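Long-range contacts in malate dehydrogenase (Naegleria fowleri, PDB 6UM4), which probably catalyses the reversible oxidation of malate to oxaloacetate, with a nicotinamide adenine dinucleotide cofactor carrying the hydride: residues Arg273-Gly278 with Ser351-Met356; Trp277-Ala282 with Val404-Glu409; Thr283-Leu288 with Ala397-Ala402; Ile358-Gln363 with Cys372-Gln377; Gly362-Pro367 with Tyr384-Gly389. One frame throughout, in Å; residues are numbered along the deposited sequence.

Interaction 1: Arg273-Gly278 with Ser351-Met356; sequences RFAIWG and SEWVSM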
# COMPACT_ATOMS: atom_id res chain seq x y z
N ARG A 273 10.74 16.75 17.61
CA ARG A 273 12.16 16.70 17.93
C ARG A 273 12.58 15.32 18.46
O ARG A 273 13.09 15.17 19.58
CB ARG A 273 12.52 17.80 18.92
CG ARG A 273 12.21 19.18 18.41
CD ARG A 273 12.06 20.15 19.56
NE ARG A 273 13.29 20.24 20.34
CZ ARG A 273 14.21 21.18 20.16
NH1 ARG A 273 14.02 22.10 19.22
NH2 ARG A 273 15.31 21.21 20.91
N PHE A 274 12.34 14.30 17.64
CA PHE A 274 12.80 12.94 17.88
C PHE A 274 13.78 12.54 16.79
O PHE A 274 13.67 12.99 15.64
CB PHE A 274 11.60 11.95 17.91
CG PHE A 274 12.02 10.52 18.15
CD1 PHE A 274 12.56 10.15 19.38
CD2 PHE A 274 11.89 9.58 17.15
CE1 PHE A 274 12.96 8.84 19.61
CE2 PHE A 274 12.28 8.27 17.37
CZ PHE A 274 12.81 7.90 18.59
N ALA A 275 14.74 11.68 17.13
CA ALA A 275 15.73 11.26 16.14
C ALA A 275 16.36 9.93 16.53
O ALA A 275 16.45 9.58 17.70
CB ALA A 275 16.83 12.32 15.98
N ILE A 276 16.81 9.21 15.51
CA ILE A 276 17.61 7.99 15.63
C ILE A 276 19.05 8.32 15.25
O ILE A 276 19.29 8.90 14.18
CB ILE A 276 17.03 6.88 14.73
CG1 ILE A 276 15.55 6.66 15.05
CG2 ILE A 276 17.83 5.61 14.80
CD1 ILE A 276 15.27 6.07 16.43
N TRP A 277 20.02 7.99 16.11
CA TRP A 277 21.44 8.15 15.79
C TRP A 277 22.07 6.80 15.48
O TRP A 277 21.74 5.78 16.09
CB TRP A 277 22.23 8.78 16.95
CG TRP A 277 21.80 10.14 17.41
CD1 TRP A 277 20.78 10.44 18.27
CD2 TRP A 277 22.45 11.39 17.11
NE1 TRP A 277 20.70 11.79 18.46
CE2 TRP A 277 21.72 12.40 17.78
CE3 TRP A 277 23.54 11.75 16.33
CZ2 TRP A 277 22.07 13.74 17.69
CZ3 TRP A 277 23.88 13.08 16.24
CH2 TRP A 277 23.14 14.07 16.92
N GLY A 278 23.03 6.80 14.55
CA GLY A 278 23.89 5.64 14.39
C GLY A 278 23.54 4.67 13.27
O GLY A 278 23.12 5.08 12.18
N SER A 351 8.70 19.71 7.88
CA SER A 351 9.10 20.69 8.89
C SER A 351 9.60 20.05 10.18
O SER A 351 10.23 20.74 10.98
CB SER A 351 7.94 21.64 9.17
OG SER A 351 6.77 20.91 9.50
N GLU A 352 9.33 18.77 10.40
CA GLU A 352 9.74 18.10 11.62
C GLU A 352 11.10 17.45 11.43
O GLU A 352 11.51 17.14 10.31
CB GLU A 352 8.72 17.04 12.02
CG GLU A 352 7.36 17.63 12.35
CD GLU A 352 7.33 18.28 13.72
OE1 GLU A 352 8.19 17.94 14.57
OE2 GLU A 352 6.46 19.16 13.93
N TRP A 353 11.80 17.23 12.54
CA TRP A 353 13.00 16.41 12.49
C TRP A 353 12.64 15.04 11.94
O TRP A 353 11.67 14.41 12.37
CB TRP A 353 13.61 16.21 13.87
CG TRP A 353 14.12 17.40 14.58
CD1 TRP A 353 13.94 18.70 14.23
CD2 TRP A 353 14.85 17.39 15.81
NE1 TRP A 353 14.53 19.52 15.18
CE2 TRP A 353 15.10 18.73 16.15
CE3 TRP A 353 15.33 16.38 16.65
CZ2 TRP A 353 15.81 19.09 17.29
CZ3 TRP A 353 16.03 16.74 17.79
CH2 TRP A 353 16.26 18.08 18.10
N VAL A 354 13.44 14.55 11.00
CA VAL A 354 13.36 13.16 10.61
C VAL A 354 14.76 12.58 10.72
O VAL A 354 15.75 13.31 10.83
CB VAL A 354 12.76 12.96 9.19
CG1 VAL A 354 11.35 13.51 9.15
CG2 VAL A 354 13.64 13.63 8.12
N SER A 355 14.83 11.26 10.78
CA SER A 355 16.10 10.54 10.80
C SER A 355 16.41 10.00 9.42
O SER A 355 15.53 9.45 8.74
CB SER A 355 16.07 9.39 11.81
OG SER A 355 15.85 9.85 13.14
N MET A 356 17.66 10.19 9.00
CA MET A 356 18.25 9.64 7.79
C MET A 356 19.68 9.25 8.13
O MET A 356 20.35 9.97 8.88
CB MET A 356 18.26 10.66 6.64
CG MET A 356 16.86 11.14 6.19
SD MET A 356 16.94 12.54 5.03
CE MET A 356 17.36 11.70 3.49
O HOH W 1 10.74 14.36 14.88
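Trp353 CG is anti to its own carbonyl carbon (chi1 -64°), which sends the indole toward Arg273; Arg273 CG, also anti to its carbonyl carbon (chi1 -59°), extends the aliphatic cover to Trp353 CE2 and CZ2. Arg273 CB stands 3.6 Å from the centroid of the Trp353 six-membered ring, almost exactly on the ring normal, a CH-pi contact. Arg273 CA covers the same face nearer the rim, 3.4 Å from Trp353 CE3. Further out, Trp353 CZ2 lies over the centre of the guanidinium, but the two planes are 41° apart, so this is no flat stack; Arg273 NE is hydrogen-bonded to Phe290 O. The polar links between the backbones run through a hydroxyl and a water. Ile276 N donates a nearly straight 2.6 Å hydrogen bond to Ser355 OG, and water 1 accepts from Phe274 N (3.2 Å) and lies 2.7 Å from Trp353 O, bridging the two. Strands 271-277 and 353-359 belong to different sheets of the C-terminal domain. The buried Ser355 hydroxyl also bonds His253 ND1, so this single oxygen ties both strands to helix 250-264, and it carries the one direct hydrogen bond between the two segments.

Interaction 2: Trp277-Ala282 with Val404-Glu409; sequences WGNHSA and VKELIE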
# COMPACT_ATOMS: atom_id res chain seq x y z
N TRP A 277 20.02 7.99 16.11
CA TRP A 277 21.44 8.15 15.79
C TRP A 277 22.07 6.80 15.48
O TRP A 277 21.74 5.78 16.09
CB TRP A 277 22.23 8.78 16.95
CG TRP A 277 21.80 10.14 17.41
CD1 TRP A 277 20.78 10.44 18.27
CD2 TRP A 277 22.45 11.39 17.11
NE1 TRP A 277 20.70 11.79 18.46
CE2 TRP A 277 21.72 12.40 17.78
CE3 TRP A 277 23.54 11.75 16.33
CZ2 TRP A 277 22.07 13.74 17.69
CZ3 TRP A 277 23.88 13.08 16.24
CH2 TRP A 277 23.14 14.07 16.92
N GLY A 278 23.03 6.80 14.55
CA GLY A 278 23.89 5.64 14.39
C GLY A 278 23.54 4.67 13.27
O GLY A 278 23.12 5.08 12.18
N ASN A 279 23.74 3.38 13.53
CA ASN A 279 23.57 2.32 12.55
C ASN A 279 22.12 1.85 12.52
O ASN A 279 21.44 1.80 13.55
CB ASN A 279 24.50 1.16 12.95
CG ASN A 279 24.79 0.22 11.83
OD1 ASN A 279 24.40 0.47 10.70
ND2 ASN A 279 25.48 -0.88 12.13
N HIS A 280 21.65 1.46 11.33
CA HIS A 280 20.34 0.80 11.24
C HIS A 280 20.51 -0.63 11.77
O HIS A 280 20.65 -1.60 11.02
CB HIS A 280 19.81 0.82 9.80
CG HIS A 280 18.53 0.07 9.60
ND1 HIS A 280 17.39 0.33 10.33
CD2 HIS A 280 18.22 -0.93 8.74
CE1 HIS A 280 16.43 -0.49 9.93
NE2 HIS A 280 16.90 -1.26 8.97
N SER A 281 20.52 -0.75 13.10
CA SER A 281 20.82 -2.03 13.73
C SER A 281 20.43 -1.92 15.20
O SER A 281 19.94 -0.88 15.66
CB SER A 281 22.29 -2.38 13.60
OG SER A 281 23.04 -1.62 14.53
N ALA A 282 20.70 -2.99 15.94
CA ALA A 282 20.36 -2.98 17.36
C ALA A 282 21.24 -2.04 18.18
O ALA A 282 20.91 -1.81 19.35
CB ALA A 282 20.46 -4.40 17.93
N VAL A 404 28.65 4.16 16.51
CA VAL A 404 29.78 4.54 15.66
C VAL A 404 30.82 3.43 15.65
O VAL A 404 31.32 3.03 14.58
CB VAL A 404 30.36 5.88 16.13
CG1 VAL A 404 31.75 6.10 15.55
CG2 VAL A 404 29.42 7.00 15.72
N LYS A 405 31.11 2.86 16.82
CA LYS A 405 32.04 1.74 16.89
C LYS A 405 31.60 0.60 15.99
O LYS A 405 32.43 -0.03 15.33
CB LYS A 405 32.16 1.29 18.34
CG LYS A 405 33.21 0.22 18.61
CD LYS A 405 33.30 -0.05 20.11
CE LYS A 405 34.42 -1.03 20.43
NZ LYS A 405 34.15 -2.37 19.85
N GLU A 406 30.31 0.28 15.98
CA GLU A 406 29.86 -0.80 15.12
C GLU A 406 29.99 -0.44 13.65
O GLU A 406 30.40 -1.26 12.84
CB GLU A 406 28.41 -1.14 15.43
CG GLU A 406 27.92 -2.30 14.64
CD GLU A 406 26.47 -2.60 14.92
OE1 GLU A 406 25.63 -1.68 14.78
OE2 GLU A 406 26.19 -3.74 15.30
N LEU A 407 29.66 0.81 13.31
CA LEU A 407 29.80 1.25 11.93
C LEU A 407 31.25 1.19 11.48
O LEU A 407 31.55 0.78 10.35
CB LEU A 407 29.26 2.68 11.80
CG LEU A 407 27.73 2.84 11.83
CD1 LEU A 407 27.34 4.29 12.08
CD2 LEU A 407 27.14 2.35 10.50
N ILE A 408 32.18 1.59 12.35
CA ILE A 408 33.59 1.51 11.98
C ILE A 408 34.00 0.05 11.77
O ILE A 408 34.75 -0.27 10.83
CB ILE A 408 34.47 2.21 13.03
CG1 ILE A 408 34.22 3.73 12.95
CG2 ILE A 408 35.94 1.90 12.78
CD1 ILE A 408 34.84 4.52 14.05
N GLU A 409 33.53 -0.85 12.63
CA GLU A 409 33.88 -2.26 12.46
C GLU A 409 33.31 -2.80 11.16
O GLU A 409 33.98 -3.56 10.45
CB GLU A 409 33.39 -3.09 13.66
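Asn279 and Ser281 both reach for one oxygen, Glu406 OE1, where the loop that follows strand 271-277 lies against helix 394-414 in the C-terminal alpha/beta domain of the lactate/malate dehydrogenase fold. The loop is kinked by an inverse gamma turn centred on His280, closed by a weak bond from Ser281 N to Asn279 O. The side chains of Asn279 and Glu406 cross at about a right angle, and their amide and carboxylate planes are 86° apart. Asn279 ND2 comes to Glu406 OE1 from above the carboxylate, 57° out of its plane, at 2.8 Å. Ser281 OG donates to the syn lone pair of Glu406 OE1, at 2.6 Å. Glu406 gets there with an extended chain, CG anti to the backbone N (chi1 -177°). Thr283 OG1 is a further partner of OE1, and such a cluster would be expected to favour an ionised carboxylate. Asn279 ND2 also bonds Glu410 OE2, so two helix acids share the amide. Pointing the other way, His280 has its ND1 on Asp252, consistent with the histidine-aspartate pair of this enzyme family. Leu407 crosses Asn279 obliquely, its CD2 methyl packed 3.3 Å from Asn279 OD1, and its CD1 rests against the peptide joining Gly278 to Asn279, 4.0 Å from Gly278 C.

Interaction 3: Thr283-Leu288 with Ala397-Ala402; sequences TQYPDL and ADRINA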
# COMPACT_ATOMS: atom_id res chain seq x y z
N THR A 283 22.32 -1.48 17.62
CA THR A 283 23.10 -0.50 18.36
C THR A 283 22.60 0.92 18.14
O THR A 283 23.20 1.87 18.67
CB THR A 283 24.58 -0.55 17.95
OG1 THR A 283 24.75 0.07 16.67
CG2 THR A 283 25.09 -1.99 17.92
N GLN A 284 21.53 1.09 17.38
CA GLN A 284 20.99 2.42 17.15
C GLN A 284 20.69 3.09 18.48
O GLN A 284 20.45 2.44 19.50
CB GLN A 284 19.72 2.32 16.32
CG GLN A 284 18.58 1.71 17.09
CD GLN A 284 17.36 1.49 16.24
OE1 GLN A 284 16.50 2.37 16.15
NE2 GLN A 284 17.24 0.30 15.66
N TYR A 285 20.72 4.41 18.46
CA TYR A 285 20.36 5.16 19.65
C TYR A 285 19.12 5.98 19.38
O TYR A 285 19.20 7.04 18.75
CB TYR A 285 21.51 6.06 20.12
CG TYR A 285 21.09 6.94 21.27
CD1 TYR A 285 20.38 6.41 22.36
CD2 TYR A 285 21.37 8.29 21.26
CE1 TYR A 285 19.98 7.22 23.39
CE2 TYR A 285 20.97 9.10 22.30
CZ TYR A 285 20.28 8.56 23.36
OH TYR A 285 19.90 9.38 24.39
N PRO A 286 17.94 5.51 19.79
CA PRO A 286 16.73 6.34 19.72
C PRO A 286 16.81 7.43 20.78
O PRO A 286 16.88 7.13 21.98
CB PRO A 286 15.59 5.35 20.00
CG PRO A 286 16.24 3.96 20.00
CD PRO A 286 17.66 4.20 20.39
N ASP A 287 16.79 8.68 20.36
CA ASP A 287 17.18 9.79 21.22
C ASP A 287 15.95 10.61 21.58
O ASP A 287 15.37 11.27 20.70
CB ASP A 287 18.25 10.64 20.53
CG ASP A 287 18.83 11.73 21.43
OD1 ASP A 287 18.48 11.79 22.63
OD2 ASP A 287 19.68 12.51 20.94
N LEU A 288 15.55 10.56 22.85
CA LEU A 288 14.46 11.36 23.38
C LEU A 288 14.95 12.64 24.06
O LEU A 288 14.13 13.37 24.63
CB LEU A 288 13.63 10.56 24.40
CG LEU A 288 12.69 9.49 23.81
CD1 LEU A 288 12.00 8.65 24.88
CD2 LEU A 288 11.68 10.15 22.90
N ALA A 397 26.15 10.60 24.43
CA ALA A 397 27.45 10.42 23.78
C ALA A 397 27.89 8.97 23.84
O ALA A 397 28.44 8.44 22.87
CB ALA A 397 28.50 11.33 24.42
N ASP A 398 27.67 8.31 24.98
CA ASP A 398 28.03 6.90 25.13
C ASP A 398 27.31 6.05 24.10
O ASP A 398 27.91 5.16 23.48
CB ASP A 398 27.67 6.40 26.52
CG ASP A 398 28.59 6.93 27.61
OD1 ASP A 398 29.61 7.60 27.32
OD2 ASP A 398 28.24 6.67 28.78
N ARG A 399 26.01 6.27 23.94
CA ARG A 399 25.22 5.42 23.07
C ARG A 399 25.63 5.63 21.62
O ARG A 399 25.90 4.66 20.89
CB ARG A 399 23.72 5.68 23.27
CG ARG A 399 23.18 5.19 24.61
CD ARG A 399 23.51 3.72 24.79
NE ARG A 399 22.87 3.14 25.96
CZ ARG A 399 21.69 2.53 25.94
NH1 ARG A 399 21.00 2.44 24.80
NH2 ARG A 399 21.19 2.01 27.05
N ILE A 400 25.70 6.90 21.19
CA ILE A 400 26.17 7.22 19.85
C ILE A 400 27.53 6.59 19.58
O ILE A 400 27.75 5.99 18.53
CB ILE A 400 26.21 8.75 19.65
CG1 ILE A 400 24.83 9.37 19.75
CG2 ILE A 400 26.79 9.09 18.31
CD1 ILE A 400 24.88 10.88 19.75
N ASN A 401 28.45 6.67 20.56
CA ASN A 401 29.78 6.09 20.36
C ASN A 401 29.71 4.59 20.14
O ASN A 401 30.51 4.04 19.38
CB ASN A 401 30.69 6.42 21.56
CG ASN A 401 31.51 7.68 21.35
OD1 ASN A 401 32.05 7.91 20.27
ND2 ASN A 401 31.56 8.53 22.37
N ALA A 402 28.80 3.90 20.84
CA ALA A 402 28.65 2.46 20.64
C ALA A 402 28.23 2.13 19.21
O ALA A 402 28.68 1.14 18.63
CB ALA A 402 27.64 1.89 21.64
O HOH W 2 23.90 2.55 21.19
O HOH W 3 21.29 2.99 22.29
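Arg399 is the first residue of the 397-402 helical segment to make a substantial contact with Tyr285, whose OH is hydrogen-bonded to Ser396 OG just before the segment. Arg399 CB does most of the work. That carbon sits over one face of the Tyr285 ring, 3.8 Å from the centroid and 25° off the normal, a CH-pi contact displaced toward CG and CD1. Asp287 CA covers the opposite face, so the phenol is sandwiched between its own strand and the helix. Beyond CG the arginine bends (chi2 -54°), which carries CD off the ring; the guanidinium plane ends 63° from that of the phenol. Arg399 NH1 donates in plane to water 3 at 2.6 Å, and this water in turn donates to Gln284 O at 3.0 Å. The backbone uses a second bridge: water 2 donates to Arg399 O (2.9 Å) and to Thr283 O (2.7 Å), joining two carbonyls that have no protons to offer each other. Ile400 follows, with CG1 3.9 Å from Tyr285 CD2 and an oblique approach to the ring. Ala402 closes the contact beside Thr283, whose OG1 is bonded to Ser403 OG, the residue after Ala402. Strand 285-287 is an outer strand of its sheet, beside 271-277, where Trp277 touches Ile400, while Ile313 of helix 305-317 packs on both Tyr285 and Arg399.

Interaction 4: Ile358-Gln363 with Cys372-Gln377; sequences IPSRGQ and CSMPVQ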
# COMPACT_ATOMS: atom_id res chain seq x y z
N ILE A 358 23.22 9.29 6.83
CA ILE A 358 23.80 10.18 5.82
C ILE A 358 25.32 10.11 5.92
O ILE A 358 25.87 9.67 6.94
CB ILE A 358 23.29 11.63 5.99
CG1 ILE A 358 23.92 12.26 7.24
CG2 ILE A 358 21.76 11.65 6.15
CD1 ILE A 358 23.47 13.67 7.52
N PRO A 359 26.05 10.51 4.86
CA PRO A 359 27.51 10.56 4.98
C PRO A 359 27.93 11.54 6.07
O PRO A 359 27.49 12.69 6.10
CB PRO A 359 27.98 11.03 3.59
CG PRO A 359 26.78 11.70 2.99
CD PRO A 359 25.60 10.90 3.52
N SER A 360 28.79 11.07 6.95
CA SER A 360 29.30 11.94 8.00
C SER A 360 30.31 12.92 7.43
O SER A 360 31.32 12.53 6.84
CB SER A 360 29.93 11.10 9.11
OG SER A 360 30.59 11.94 10.03
N ARG A 361 30.03 14.21 7.60
CA ARG A 361 31.01 15.27 7.45
C ARG A 361 31.53 15.76 8.80
O ARG A 361 31.93 16.92 8.95
CB ARG A 361 30.42 16.44 6.65
CG ARG A 361 29.82 16.06 5.28
CD ARG A 361 30.90 15.62 4.29
NE ARG A 361 30.37 15.38 2.94
CZ ARG A 361 31.11 15.11 1.86
NH1 ARG A 361 32.43 15.20 1.92
NH2 ARG A 361 30.53 14.89 0.69
N GLY A 362 31.51 14.89 9.82
CA GLY A 362 31.98 15.26 11.14
C GLY A 362 30.97 15.96 12.02
O GLY A 362 31.36 16.47 13.07
N GLN A 363 29.69 15.98 11.65
CA GLN A 363 28.66 16.54 12.52
C GLN A 363 28.73 15.90 13.89
O GLN A 363 28.89 14.68 14.02
CB GLN A 363 27.27 16.31 11.91
CG GLN A 363 27.00 17.03 10.59
CD GLN A 363 27.33 16.19 9.37
OE1 GLN A 363 28.12 15.25 9.45
NE2 GLN A 363 26.66 16.48 8.25
N CYS A 372 25.86 7.58 8.90
CA CYS A 372 25.41 7.59 10.28
C CYS A 372 24.11 8.35 10.35
O CYS A 372 24.03 9.47 9.83
CB CYS A 372 26.46 8.24 11.17
SG CYS A 372 26.01 8.33 12.90
N SER A 373 23.12 7.76 11.01
CA SER A 373 21.82 8.40 11.18
C SER A 373 21.94 9.58 12.13
O SER A 373 22.66 9.53 13.14
CB SER A 373 20.81 7.38 11.71
OG SER A 373 19.47 7.87 11.73
N MET A 374 21.29 10.68 11.77
CA MET A 374 21.34 11.91 12.57
C MET A 374 19.99 12.59 12.46
O MET A 374 19.28 12.41 11.47
CB MET A 374 22.43 12.87 12.07
CG MET A 374 23.82 12.28 11.97
SD MET A 374 25.05 13.49 11.41
CE MET A 374 26.26 12.33 10.77
N PRO A 375 19.63 13.43 13.43
CA PRO A 375 18.46 14.31 13.24
C PRO A 375 18.72 15.28 12.10
O PRO A 375 19.71 16.02 12.11
CB PRO A 375 18.35 15.06 14.57
CG PRO A 375 19.76 14.96 15.19
CD PRO A 375 20.24 13.59 14.76
N VAL A 376 17.83 15.27 11.11
CA VAL A 376 17.94 16.19 9.98
C VAL A 376 16.60 16.86 9.72
O VAL A 376 15.53 16.36 10.10
CB VAL A 376 18.42 15.52 8.69
CG1 VAL A 376 19.71 14.75 8.94
CG2 VAL A 376 17.30 14.65 8.08
N GLN A 377 16.67 18.02 9.07
CA GLN A 377 15.52 18.68 8.48
C GLN A 377 15.62 18.53 6.97
O GLN A 377 16.65 18.90 6.38
CB GLN A 377 15.47 20.16 8.84
CG GLN A 377 14.26 20.84 8.22
CD GLN A 377 13.94 22.14 8.89
OE1 GLN A 377 14.29 22.36 10.05
NE2 GLN A 377 13.24 23.01 8.17
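Gln363 crosses Met374 at about a right angle, and every carbon of its side chain has the thioether sulphur for a neighbour. CB comes first and nearest, 3.6 Å from Met374 SD. CG follows at 4.1 Å from the same sulphur; there the chain bends (chi2 93°), and CD remains against SD instead of running on past it. At the tip Gln363 OE1 lies 3.7 Å from Met374 CE and accepts a hydrogen bond from Arg361 N at 2.9 Å, which restrains the amide's rotation while the methyl group packs beside it. Met374, extended beyond CG, brings SD and CE to the loop, with CE also touching Ser360. That loop is shaped by an ST turn: Ser360 OG accepts from Gly362 N at 3.1 Å, and the same hydroxyl is bonded to Pro367 O further round. Ile358 supplies the other apolar wall, its CD1 lying 4.2 Å from Met374 SD, while the Ile358 and Val376 side chains slide past each other in opposite directions. Where the loop springs from the strand, Ile358 and Cys372 form an antiparallel hydrogen-bonded pair. Ile358 N donates to Cys372 O at 3.1 Å, nearly straight at the hydrogen but 68° above the carbonyl plane; Cys372 N returns a 2.9 Å bond to Ile358 O. The two strands, 353-359 and 371-380, form a hairpin, with 371-380 central in its three-stranded sheet. Val386 of strand 383-386 touches Ile358, Gln363 and Met374, and Ser373 reaches across to Ile276 O on strand 271-277.

Interaction 5: Gly362-Pro367 with Tyr384-Gly389; sequences GQYGIP and YGVIEG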
# COMPACT_ATOMS: atom_id res chain seq x y z
N GLY A 362 31.51 14.89 9.82
CA GLY A 362 31.98 15.26 11.14
C GLY A 362 30.97 15.96 12.02
O GLY A 362 31.36 16.47 13.07
N GLN A 363 29.69 15.98 11.65
CA GLN A 363 28.66 16.54 12.52
C GLN A 363 28.73 15.90 13.89
O GLN A 363 28.89 14.68 14.02
CB GLN A 363 27.27 16.31 11.91
CG GLN A 363 27.00 17.03 10.59
CD GLN A 363 27.33 16.19 9.37
OE1 GLN A 363 28.12 15.25 9.45
NE2 GLN A 363 26.66 16.48 8.25
N TYR A 364 28.66 16.73 14.93
CA TYR A 364 28.73 16.28 16.32
C TYR A 364 29.99 15.46 16.60
O TYR A 364 30.01 14.60 17.48
CB TYR A 364 27.44 15.54 16.71
CG TYR A 364 26.28 16.52 16.68
CD1 TYR A 364 26.11 17.43 17.71
CD2 TYR A 364 25.41 16.58 15.60
CE1 TYR A 364 25.09 18.36 17.68
CE2 TYR A 364 24.39 17.51 15.56
CZ TYR A 364 24.23 18.40 16.61
OH TYR A 364 23.22 19.34 16.59
N GLY A 365 31.05 15.69 15.83
CA GLY A 365 32.31 14.99 16.01
C GLY A 365 32.33 13.56 15.52
O GLY A 365 33.30 12.85 15.77
N ILE A 366 31.31 13.15 14.78
CA ILE A 366 31.19 11.76 14.29
C ILE A 366 32.29 11.49 13.27
O ILE A 366 32.56 12.36 12.42
CB ILE A 366 29.80 11.54 13.69
CG1 ILE A 366 28.75 11.59 14.80
CG2 ILE A 366 29.71 10.22 12.96
CD1 ILE A 366 27.30 11.66 14.28
N PRO A 367 32.98 10.35 13.33
CA PRO A 367 34.05 10.08 12.36
C PRO A 367 33.55 10.15 10.93
O PRO A 367 32.43 9.73 10.62
CB PRO A 367 34.51 8.66 12.73
CG PRO A 367 34.15 8.52 14.20
CD PRO A 367 32.88 9.31 14.36
N TYR A 384 18.95 18.36 2.55
CA TYR A 384 18.70 18.20 3.98
C TYR A 384 19.90 18.75 4.74
O TYR A 384 20.98 18.93 4.19
CB TYR A 384 18.46 16.73 4.38
CG TYR A 384 19.59 15.79 3.98
CD1 TYR A 384 20.80 15.77 4.68
CD2 TYR A 384 19.44 14.91 2.91
CE1 TYR A 384 21.84 14.92 4.30
CE2 TYR A 384 20.46 14.05 2.55
CZ TYR A 384 21.66 14.05 3.24
OH TYR A 384 22.68 13.20 2.86
N GLY A 385 19.67 19.03 6.03
CA GLY A 385 20.70 19.53 6.92
C GLY A 385 20.56 18.99 8.33
O GLY A 385 19.45 18.93 8.90
N VAL A 386 21.68 18.57 8.91
CA VAL A 386 21.67 18.06 10.27
C VAL A 386 21.22 19.17 11.21
O VAL A 386 21.62 20.33 11.06
CB VAL A 386 23.07 17.54 10.64
CG1 VAL A 386 23.12 17.11 12.08
CG2 VAL A 386 23.45 16.39 9.70
N ILE A 387 20.38 18.82 12.18
CA ILE A 387 19.97 19.79 13.19
C ILE A 387 21.21 20.21 13.96
O ILE A 387 21.95 19.36 14.47
CB ILE A 387 18.91 19.20 14.12
CG1 ILE A 387 17.70 18.69 13.33
CG2 ILE A 387 18.45 20.24 15.14
CD1 ILE A 387 16.94 19.80 12.64
N GLU A 388 21.46 21.51 14.02
CA GLU A 388 22.70 22.03 14.61
C GLU A 388 22.47 22.49 16.04
O GLU A 388 21.35 22.77 16.46
CB GLU A 388 23.25 23.20 13.80
CG GLU A 388 23.70 22.84 12.41
CD GLU A 388 24.12 24.05 11.61
OE1 GLU A 388 24.06 25.18 12.16
OE2 GLU A 388 24.46 23.89 10.42
N GLY A 389 23.57 22.55 16.79
CA GLY A 389 23.52 23.19 18.09
C GLY A 389 23.02 22.33 19.24
O GLY A 389 22.83 22.85 20.34
O HOH W 4 24.50 19.05 7.38
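Tyr364 makes the tight end of this contact, driving its hydroxyl onto the backbone after strand 383-386. Its OH donates to Ile387 O at a modelled 2.5 Å, so short that the exact length is doubtful, although the partner is clear; the carbonyl oxygen lies in the plane of the ring, at its edge. Leu390 N is a second hydrogen-bond partner of the hydroxyl. The backbone of Glu388 and Gly389, both exposed residues, passes close to it. Val386 CG1 also meets the ring edge in plane, 3.7 Å from Tyr364 CE2, as the two side chains slide past each other in opposite directions. Tyr364 is held from the inside too, its ring edge-to-face with Trp277. Val386 points its other branch at Gln363, CG2 coming 3.5 Å from NE2. From there the packing gives way to water: water 4 accepts from Val386 N at 3.2 Å, while its link to Gln363 NE2, at 3.5 Å, is weak. The loop gains its shape from two overlapping beta turns, Gly365 N to Gly362 O (2.9 Å) and Ile366 N to Gln363 O (3.0 Å). Their backbone angles fit a type II turn running into a type I' turn, a compact reversal within the long connection of a beta hairpin, here folded back over the edge strand of its sheet.

Overall arrangement
All five contacts lie in the C-terminal alpha/beta domain. Interactions 4 and 5 are nearest, with centres 5 Å apart, and share Gly362 and Gln363 of the loop joining strands 353-359 and 371-380; both reach the sheet these form with 383-386. Interaction 1 joins that sheet to the one holding strands 271-277 and 285-287; its centre is 10 Å from that of interaction 4. Interactions 2 and 3, with centres 9 Å apart, pack the loop and strand after 271-277 against successive turns of helix 394-414. Along the chain, interactions 3, 4 and 5 are nested inside the loop closed by interaction 2. Helix 394-414 and strand 371-380 thus both meet the 277-282 segment, which carries His280, partner of Asp252 on helix 250-264.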